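D-glycerate 3-kinase (Cryptococcus neoformans var. grubii serotype A, PDB 6CKG) probably phosphorylates D-glycerate at its 3-hydroxyl at the expense of ATP. Local coordinates at residues 89-94 / 155-160; 254-259 / 290-295; 265-270 / 277-282. One frame throughout, in Å; residues are numbered along the deposited sequence.

Coming from the N terminus, the chain reaches contact 1 first: the start of helix 91-100 waits for residues 155-160, the loop between strands 146-153 and 162-171, so that a loop of 60 residues is closed and the small two-stranded sheet is tied to that helix. Contact 1 is complete before contact 2 opens, their centres about 25 Å apart. Contact 2, just after strand 247-253 of the central sheet, closes a loop of 30 residues, mostly helix, by joining the beginning of helix 258-273 to the later part of helix 281-298. Inside it nests contact 3, closing 6 residues, where 265-270 meet 277-282 across the short turn between the same two helices.

Contact 1. Residues 89-94 / 155-160; sequences LTHSDQ and SLFKGE
The imidazole of H91 lies flat on the phenyl ring of F157 in a face-to-face stack: the planes are only 4° apart and the ring centroids 3.7 Å. The closest pair is CE1 of H91 and CD1 of F157 at 3.5 Å, and CG of F157 sits over the centre of the imidazole. The two side chains come from opposite directions, and CB of F157 adds a CH-pi contact over the same imidazole face. H91 gets there with its ring anti to the backbone N (chi1 -172°), which sends the imidazole out from the first turn of the helix toward the loop.

That helix, 91-100, begins here with a classic N-cap: OG1 of T90 accepts a hydrogen bond from N of D93 at 3.3 Å. The N-H of H91 itself is taken by D162 in strand 162-171. The facing loop, 155-160, connects the two strands of the antiparallel hairpin 146-153/162-171, so the contact pins a hairpin tip to a helix start at the protein surface.

The polar part is a His-carboxylate hydrogen bond at the imidazole edge. NE2 of H91 donates a hydrogen bond to OE1 of E160 at 2.7 Å, nearly straight at 173°, with the oxygen in the ring plane and met almost along its C-O bond. Ring and carboxylate are nearly coplanar, and this bond joins the stack in fixing the rotation of the imidazole. Next to E160, the carbonyl O of G159 accepts from R110.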
loop_
_atom_site.group_PDB
_atom_site.type_symbol
_atom_site.label_atom_id
_atom_site.label_comp_id
_atom_site.label_asym_id
_atom_site.label_seq_id
_atom_site.Cartn_x
_atom_site.Cartn_y
_atom_site.Cartn_z
ATOM N N LEU A 89 -3.918 12.723 3.317
ATOM C CA LEU A 89 -4.546 13.914 3.874
ATOM C C LEU A 89 -4.716 14.979 2.804
ATOM O O LEU A 89 -3.935 15.061 1.850
ATOM C CB LEU A 89 -3.697 14.497 5.021
ATOM C CG LEU A 89 -3.515 13.608 6.247
ATOM C CD1 LEU A 89 -2.415 14.210 7.155
ATOM C CD2 LEU A 89 -4.856 13.470 6.975
ATOM N N THR A 90 -5.750 15.805 2.966
ATOM C CA THR A 90 -5.830 17.010 2.155
ATOM C C THR A 90 -4.583 17.848 2.419
ATOM O O THR A 90 -3.915 17.685 3.439
ATOM C CB THR A 90 -7.084 17.825 2.485
ATOM O OG1 THR A 90 -6.978 18.331 3.818
ATOM C CG2 THR A 90 -8.343 16.980 2.366
ATOM N N HIS A 91 -4.257 18.746 1.481
ATOM C CA HIS A 91 -3.085 19.598 1.679
ATOM C C HIS A 91 -3.187 20.389 2.983
ATOM O O HIS A 91 -2.200 20.527 3.717
ATOM C CB HIS A 91 -2.908 20.550 0.490
ATOM C CG HIS A 91 -1.620 21.319 0.526
ATOM N ND1 HIS A 91 -1.538 22.617 0.983
ATOM C CD2 HIS A 91 -0.358 20.962 0.183
ATOM C CE1 HIS A 91 -0.285 23.031 0.914
ATOM N NE2 HIS A 91 0.452 22.043 0.437
ATOM N N SER A 92 -4.376 20.923 3.287
ATOM C CA SER A 92 -4.543 21.694 4.518
ATOM C C SER A 92 -4.224 20.850 5.752
ATOM O O SER A 92 -3.515 21.298 6.666
ATOM C CB SER A 92 -5.964 22.255 4.594
ATOM O OG SER A 92 -6.040 23.208 5.627
ATOM N N ASP A 93 -4.739 19.623 5.791
ATOM C CA ASP A 93 -4.497 18.727 6.920
ATOM C C ASP A 93 -3.036 18.309 7.004
ATOM O O ASP A 93 -2.499 18.150 8.105
ATOM C CB ASP A 93 -5.380 17.482 6.807
ATOM C CG ASP A 93 -6.801 17.724 7.289
ATOM O OD1 ASP A 93 -7.108 18.846 7.745
ATOM O OD2 ASP A 93 -7.610 16.782 7.212
ATOM N N GLN A 94 -2.389 18.083 5.853
ATOM C CA GLN A 94 -0.970 17.736 5.859
ATOM C C GLN A 94 -0.132 18.892 6.394
ATOM O O GLN A 94 0.829 18.676 7.141
ATOM C CB GLN A 94 -0.510 17.345 4.454
ATOM C CG GLN A 94 1.002 17.179 4.331
ATOM C CD GLN A 94 1.557 16.089 5.233
ATOM O OE1 GLN A 94 1.040 14.967 5.264
ATOM N NE2 GLN A 94 2.615 16.416 5.976
ATOM N N SER A 155 0.173 16.653 -8.310
ATOM C CA SER A 155 0.777 17.835 -8.903
ATOM C C SER A 155 0.339 19.133 -8.238
ATOM O O SER A 155 0.995 20.159 -8.443
ATOM C CB SER A 155 0.448 17.909 -10.400
ATOM O OG SER A 155 -0.907 18.261 -10.638
ATOM N N LEU A 156 -0.742 19.123 -7.460
ATOM C CA LEU A 156 -1.259 20.372 -6.909
ATOM C C LEU A 156 -0.282 20.962 -5.895
ATOM O O LEU A 156 0.599 20.280 -5.369
ATOM C CB LEU A 156 -2.632 20.149 -6.272
ATOM C CG LEU A 156 -3.665 19.664 -7.294
ATOM C CD1 LEU A 156 -4.977 19.270 -6.616
ATOM C CD2 LEU A 156 -3.873 20.719 -8.354
ATOM N N PHE A 157 -0.435 22.258 -5.641
ATOM C CA PHE A 157 0.468 22.993 -4.762
ATOM C C PHE A 157 1.918 22.770 -5.183
ATOM O O PHE A 157 2.787 22.437 -4.373
ATOM C CB PHE A 157 0.232 22.620 -3.296
ATOM C CG PHE A 157 -1.059 23.165 -2.747
ATOM C CD1 PHE A 157 -1.117 24.451 -2.211
ATOM C CD2 PHE A 157 -2.226 22.410 -2.801
ATOM C CE1 PHE A 157 -2.316 24.974 -1.723
ATOM C CE2 PHE A 157 -3.427 22.920 -2.324
ATOM C CZ PHE A 157 -3.477 24.202 -1.778
ATOM N N LYS A 158 2.161 22.918 -6.489
ATOM C CA LYS A 158 3.504 22.853 -7.062
ATOM C C LYS A 158 4.184 21.527 -6.751
ATOM O O LYS A 158 5.397 21.470 -6.547
ATOM C CB LYS A 158 4.374 24.020 -6.581
ATOM N N GLY A 159 3.403 20.461 -6.667
ATOM C CA GLY A 159 3.936 19.130 -6.447
ATOM C C GLY A 159 3.797 18.601 -5.037
ATOM O O GLY A 159 4.100 17.421 -4.805
ATOM N N GLU A 160 3.361 19.422 -4.082
ATOM C CA GLU A 160 3.148 18.875 -2.744
ATOM C C GLU A 160 1.911 17.988 -2.691
ATOM O O GLU A 160 1.844 17.073 -1.864
ATOM C CB GLU A 160 3.044 20.002 -1.724
ATOM C CG GLU A 160 4.314 20.782 -1.606
ATOM C CD GLU A 160 4.124 22.054 -0.812
ATOM O OE1 GLU A 160 3.073 22.192 -0.158
ATOM O OE2 GLU A 160 5.019 22.915 -0.853
#

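Contact 2. Residues 254-259 / 290-295; sequences LDLSYV and RYMPSY
M292 reaches across from helix 281-298 with its terminal methyl, CE, pushed against the branch point of V259: CE of M292 and CB of V259 are 3.5 Å apart, tighter than a usual carbon contact. The two side chains meet tip to tip, and both methyls of V259 close around the same CE, CG1 and CG2 each 3.7 Å from it. The methionine chain bends at chi2 (-60°) and again at chi3, which turns the methyl toward V259. SD of M292 lies 3.8 Å from CG of L256 as the two side chains slide past each other in opposite directions.

L256 also touches Y295, where CD2 of the leucine comes to 4.1 Å from CB of the tyrosine. In the fold this is the place where strand 247-253, an inner strand of the parallel core of the six-stranded mixed sheet, hands over to helix 258-273; the turn before that helix and its first residues pack against the later part of helix 281-298. V259, M292 and Y295 are buried, while L256 lies nearer the surface.

A polar bond shapes the 254-259 side from within. OD1 of D255 accepts from N of S257 at 2.7 Å (168°), a capping bond over the type I turn D255-Y258 that leads into the helix and presents L256 and V259 to M292. Beyond the two segments, Q56 holds the hydroxyl of Y295, and the Y295 ring also meets that of W182.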
loop_
_atom_site.group_PDB
_atom_site.type_symbol
_atom_site.label_atom_id
_atom_site.label_comp_id
_atom_site.label_asym_id
_atom_site.label_seq_id
_atom_site.Cartn_x
_atom_site.Cartn_y
_atom_site.Cartn_z
ATOM N N LEU A 254 13.877 -9.616 -4.145
ATOM C CA LEU A 254 14.946 -10.402 -3.537
ATOM C C LEU A 254 15.744 -9.566 -2.557
ATOM O O LEU A 254 16.136 -10.045 -1.485
ATOM C CB LEU A 254 15.878 -10.955 -4.618
ATOM C CG LEU A 254 15.557 -12.334 -5.168
ATOM C CD1 LEU A 254 16.478 -12.672 -6.327
ATOM C CD2 LEU A 254 15.680 -13.355 -4.058
ATOM N N ASP A 255 15.992 -8.307 -2.910
ATOM C CA ASP A 255 16.801 -7.402 -2.109
ATOM C C ASP A 255 16.119 -6.049 -2.105
ATOM O O ASP A 255 15.647 -5.583 -3.144
ATOM C CB ASP A 255 18.223 -7.274 -2.669
ATOM C CG ASP A 255 19.174 -6.544 -1.723
ATOM O OD1 ASP A 255 18.866 -5.425 -1.260
ATOM O OD2 ASP A 255 20.245 -7.105 -1.437
ATOM N N LEU A 256 16.065 -5.432 -0.930
ATOM C CA LEU A 256 15.454 -4.118 -0.801
ATOM C C LEU A 256 16.181 -3.060 -1.624
ATOM O O LEU A 256 15.608 -1.999 -1.893
ATOM C CB LEU A 256 15.417 -3.728 0.680
ATOM C CG LEU A 256 14.137 -3.211 1.347
ATOM C CD1 LEU A 256 12.850 -3.812 0.765
ATOM C CD2 LEU A 256 14.222 -3.481 2.852
ATOM N N SER A 257 17.424 -3.323 -2.041
ATOM C CA SER A 257 18.146 -2.353 -2.859
ATOM C C SER A 257 17.472 -2.118 -4.202
ATOM O O SER A 257 17.663 -1.052 -4.800
ATOM C CB SER A 257 19.584 -2.813 -3.084
ATOM O OG SER A 257 19.617 -3.960 -3.915
ATOM N N TYR A 258 16.686 -3.088 -4.688
ATOM C CA TYR A 258 16.002 -2.922 -5.967
ATOM C C TYR A 258 15.100 -1.694 -5.965
ATOM O O TYR A 258 14.892 -1.079 -7.016
ATOM C CB TYR A 258 15.165 -4.168 -6.302
ATOM C CG TYR A 258 15.924 -5.483 -6.439
ATOM C CD1 TYR A 258 17.316 -5.538 -6.348
ATOM C CD2 TYR A 258 15.236 -6.671 -6.666
ATOM C CE1 TYR A 258 17.990 -6.736 -6.469
ATOM C CE2 TYR A 258 15.906 -7.875 -6.791
ATOM C CZ TYR A 258 17.280 -7.901 -6.692
ATOM O OH TYR A 258 17.937 -9.102 -6.819
ATOM N N VAL A 259 14.570 -1.310 -4.803
ATOM C CA VAL A 259 13.573 -0.241 -4.765
ATOM C C VAL A 259 14.157 1.066 -5.286
ATOM O O VAL A 259 13.502 1.791 -6.047
ATOM C CB VAL A 259 13.011 -0.086 -3.341
ATOM C CG1 VAL A 259 12.014 1.054 -3.284
ATOM C CG2 VAL A 259 12.365 -1.389 -2.882
ATOM N N ARG A 290 13.168 8.506 2.328
ATOM C CA ARG A 290 12.059 8.747 3.249
ATOM C C ARG A 290 11.165 7.516 3.419
ATOM O O ARG A 290 10.554 7.352 4.479
ATOM C CB ARG A 290 11.216 9.945 2.783
ATOM C CG ARG A 290 11.852 11.338 3.064
ATOM C CD ARG A 290 10.955 12.548 2.647
ATOM N NE ARG A 290 9.790 12.754 3.523
ATOM C CZ ARG A 290 8.528 12.486 3.177
ATOM N NH1 ARG A 290 7.533 12.689 4.034
ATOM N NH2 ARG A 290 8.255 12.021 1.970
ATOM N N TYR A 291 11.064 6.652 2.400
ATOM C CA TYR A 291 10.243 5.448 2.488
ATOM C C TYR A 291 10.990 4.247 3.052
ATOM O O TYR A 291 10.382 3.424 3.745
ATOM C CB TYR A 291 9.690 5.072 1.108
ATOM C CG TYR A 291 8.671 6.054 0.588
ATOM C CD1 TYR A 291 9.068 7.249 -0.024
ATOM C CD2 TYR A 291 7.309 5.801 0.722
ATOM C CE1 TYR A 291 8.131 8.155 -0.491
ATOM C CE2 TYR A 291 6.369 6.701 0.259
ATOM C CZ TYR A 291 6.785 7.869 -0.349
ATOM O OH TYR A 291 5.845 8.756 -0.803
ATOM N N MET A 292 12.280 4.116 2.746
ATOM C CA MET A 292 13.044 2.935 3.149
ATOM C C MET A 292 13.007 2.615 4.644
ATOM O O MET A 292 12.990 1.421 4.982
ATOM C CB MET A 292 14.501 3.085 2.685
ATOM C CG MET A 292 14.816 2.387 1.382
ATOM S SD MET A 292 14.522 0.604 1.429
ATOM C CE MET A 292 13.351 0.488 0.092
ATOM N N PRO A 293 13.020 3.582 5.575
ATOM C CA PRO A 293 12.918 3.191 6.994
ATOM C C PRO A 293 11.645 2.428 7.302
ATOM O O PRO A 293 11.655 1.546 8.171
ATOM C CB PRO A 293 12.962 4.529 7.749
ATOM C CG PRO A 293 13.438 5.527 6.781
ATOM C CD PRO A 293 13.127 5.044 5.416
ATOM N N SER A 294 10.552 2.721 6.589
ATOM C CA SER A 294 9.314 1.993 6.827
ATOM C C SER A 294 9.417 0.552 6.351
ATOM O O SER A 294 8.895 -0.352 7.010
ATOM C CB SER A 294 8.137 2.700 6.144
ATOM O OG SER A 294 7.732 3.839 6.894
ATOM N N TYR A 295 10.036 0.327 5.182
ATOM C CA TYR A 295 10.313 -1.036 4.735
ATOM C C TYR A 295 11.177 -1.775 5.748
ATOM O O TYR A 295 10.896 -2.928 6.093
ATOM C CB TYR A 295 11.011 -1.024 3.370
ATOM C CG TYR A 295 10.149 -0.609 2.189
ATOM C CD1 TYR A 295 9.311 -1.520 1.555
ATOM C CD2 TYR A 295 10.215 0.679 1.681
ATOM C CE1 TYR A 295 8.533 -1.143 0.457
ATOM C CE2 TYR A 295 9.439 1.063 0.587
ATOM C CZ TYR A 295 8.604 0.153 -0.015
ATOM O OH TYR A 295 7.851 0.544 -1.102
#

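Contact 3. Residues 265-270 / 277-282; sequences QQEHNM and NGMTDE
E267 and M279 form the compact part of this contact: the glutamate carboxylate reaches the backbone N-H of M279 through OE2, while its CG also lies 3.6 Å from the carbonyl O of M279. The modelled N to OE2 separation is very short, so its exact length is doubtful. A bend at chi2 (76°) swings the carboxylate toward G278 and M279, and the M279 side chain crosses it at about a right angle, bringing its CE to 3.9 Å from OE1 of E267. Inward, M279 continues onto V284 and F287 of helix 281-298.

The outer side is looser, for H268, M270 and D281 are all exposed. M270 makes a single methyl touch, its CE against O of N277, and NE2 of H268 donates to OD1 of D281 at 2.8 Å and 151°. OD1 lies close to the imidazole plane and accepts through its syn lone pair, with ring and carboxylate planes 47° apart. Together these bonds span the connection of a helical hairpin, 258-273 and 281-298.

The buried carboxylate of E267 has a second partner, a salt bridge from OE1 to R263, which would stabilise its negative charge; D281 would tend to favour a protonated H268, though both residues lie at the surface.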
loop_
_atom_site.group_PDB
_atom_site.type_symbol
_atom_site.label_atom_id
_atom_site.label_comp_id
_atom_site.label_asym_id
_atom_site.label_seq_id
_atom_site.Cartn_x
_atom_site.Cartn_y
_atom_site.Cartn_z
ATOM N N GLN A 265 14.554 3.988 -12.492
ATOM C CA GLN A 265 14.042 3.605 -13.809
ATOM C C GLN A 265 12.703 4.266 -14.087
ATOM O O GLN A 265 12.471 4.800 -15.181
ATOM C CB GLN A 265 13.874 2.088 -13.911
ATOM C CG GLN A 265 15.128 1.249 -13.765
ATOM C CD GLN A 265 14.827 -0.220 -14.002
ATOM O OE1 GLN A 265 13.812 -0.555 -14.614
ATOM N NE2 GLN A 265 15.697 -1.103 -13.515
ATOM N N GLN A 266 11.796 4.210 -13.105
ATOM C CA GLN A 266 10.472 4.800 -13.270
ATOM C C GLN A 266 10.569 6.286 -13.595
ATOM O O GLN A 266 9.899 6.776 -14.511
ATOM C CB GLN A 266 9.632 4.588 -12.008
ATOM C CG GLN A 266 8.298 5.350 -12.043
ATOM C CD GLN A 266 7.477 5.216 -10.765
ATOM O OE1 GLN A 266 7.577 4.220 -10.043
ATOM N NE2 GLN A 266 6.652 6.226 -10.486
ATOM N N GLU A 267 11.402 7.023 -12.854
ATOM C CA GLU A 267 11.493 8.458 -13.099
ATOM C C GLU A 267 12.115 8.740 -14.463
ATOM O O GLU A 267 11.681 9.659 -15.172
ATOM C CB GLU A 267 12.281 9.141 -11.979
ATOM C CG GLU A 267 12.124 10.675 -11.925
ATOM C CD GLU A 267 10.779 11.133 -11.338
ATOM O OE1 GLU A 267 9.954 10.273 -10.958
ATOM O OE2 GLU A 267 10.545 12.360 -11.255
ATOM N N HIS A 268 13.120 7.954 -14.863
ATOM C CA HIS A 268 13.692 8.139 -16.192
ATOM C C HIS A 268 12.689 7.776 -17.287
ATOM O O HIS A 268 12.584 8.488 -18.294
ATOM C CB HIS A 268 14.985 7.334 -16.329
ATOM C CG HIS A 268 16.202 8.071 -15.838
ATOM N ND1 HIS A 268 17.150 8.598 -16.692
ATOM C CD2 HIS A 268 16.610 8.388 -14.585
ATOM C CE1 HIS A 268 18.092 9.200 -15.987
ATOM N NE2 HIS A 268 17.789 9.087 -14.705
ATOM N N ASN A 269 11.940 6.683 -17.106
ATOM C CA ASN A 269 10.903 6.325 -18.078
ATOM C C ASN A 269 9.847 7.421 -18.194
ATOM O O ASN A 269 9.440 7.786 -19.304
ATOM C CB ASN A 269 10.234 5.002 -17.696
ATOM C CG ASN A 269 11.129 3.795 -17.926
ATOM O OD1 ASN A 269 12.138 3.874 -18.627
ATOM N ND2 ASN A 269 10.754 2.666 -17.341
ATOM N N MET A 270 9.382 7.954 -17.059
ATOM C CA MET A 270 8.373 9.009 -17.108
ATOM C C MET A 270 8.919 10.253 -17.796
ATOM O O MET A 270 8.257 10.842 -18.657
ATOM C CB MET A 270 7.883 9.347 -15.700
ATOM C CG MET A 270 6.847 10.467 -15.682
ATOM S SD MET A 270 6.638 11.240 -14.067
ATOM C CE MET A 270 8.262 11.961 -13.818
ATOM N N ASN A 277 10.230 16.147 -17.516
ATOM C CA ASN A 277 9.870 16.781 -16.251
ATOM C C ASN A 277 9.823 15.707 -15.169
ATOM O O ASN A 277 8.984 14.799 -15.223
ATOM C CB ASN A 277 8.532 17.507 -16.372
ATOM C CG ASN A 277 8.537 18.545 -17.474
ATOM O OD1 ASN A 277 7.898 18.367 -18.515
ATOM N ND2 ASN A 277 9.267 19.636 -17.255
ATOM N N GLY A 278 10.727 15.804 -14.202
ATOM C CA GLY A 278 10.756 14.843 -13.115
ATOM C C GLY A 278 11.922 15.120 -12.191
ATOM O O GLY A 278 12.721 16.035 -12.413
ATOM N N MET A 279 12.011 14.304 -11.144
ATOM C CA MET A 279 13.089 14.452 -10.181
ATOM C C MET A 279 14.436 14.136 -10.818
ATOM O O MET A 279 14.543 13.322 -11.743
ATOM C CB MET A 279 12.869 13.535 -8.979
ATOM C CG MET A 279 11.677 13.892 -8.122
ATOM S SD MET A 279 11.569 12.833 -6.670
ATOM C CE MET A 279 10.995 11.286 -7.372
ATOM N N THR A 280 15.474 14.792 -10.309
ATOM C CA THR A 280 16.835 14.402 -10.631
ATOM C C THR A 280 17.166 13.076 -9.946
ATOM O O THR A 280 16.464 12.620 -9.036
ATOM C CB THR A 280 17.811 15.485 -10.191
ATOM O OG1 THR A 280 17.876 15.504 -8.762
ATOM C CG2 THR A 280 17.340 16.847 -10.687
ATOM N N ASP A 281 18.250 12.443 -10.391
ATOM C CA ASP A 281 18.658 11.199 -9.750
ATOM C C ASP A 281 18.878 11.404 -8.255
ATOM O O ASP A 281 18.421 10.598 -7.437
ATOM C CB ASP A 281 19.915 10.645 -10.417
ATOM C CG ASP A 281 19.639 10.070 -11.784
ATOM O OD1 ASP A 281 18.468 10.117 -12.219
ATOM O OD2 ASP A 281 20.586 9.571 -12.431
ATOM N N GLU A 282 19.539 12.497 -7.874
ATOM C CA GLU A 282 19.773 12.737 -6.454
ATOM C C GLU A 282 18.459 12.933 -5.713
ATOM O O GLU A 282 18.279 12.414 -4.605
ATOM C CB GLU A 282 20.701 13.940 -6.259
#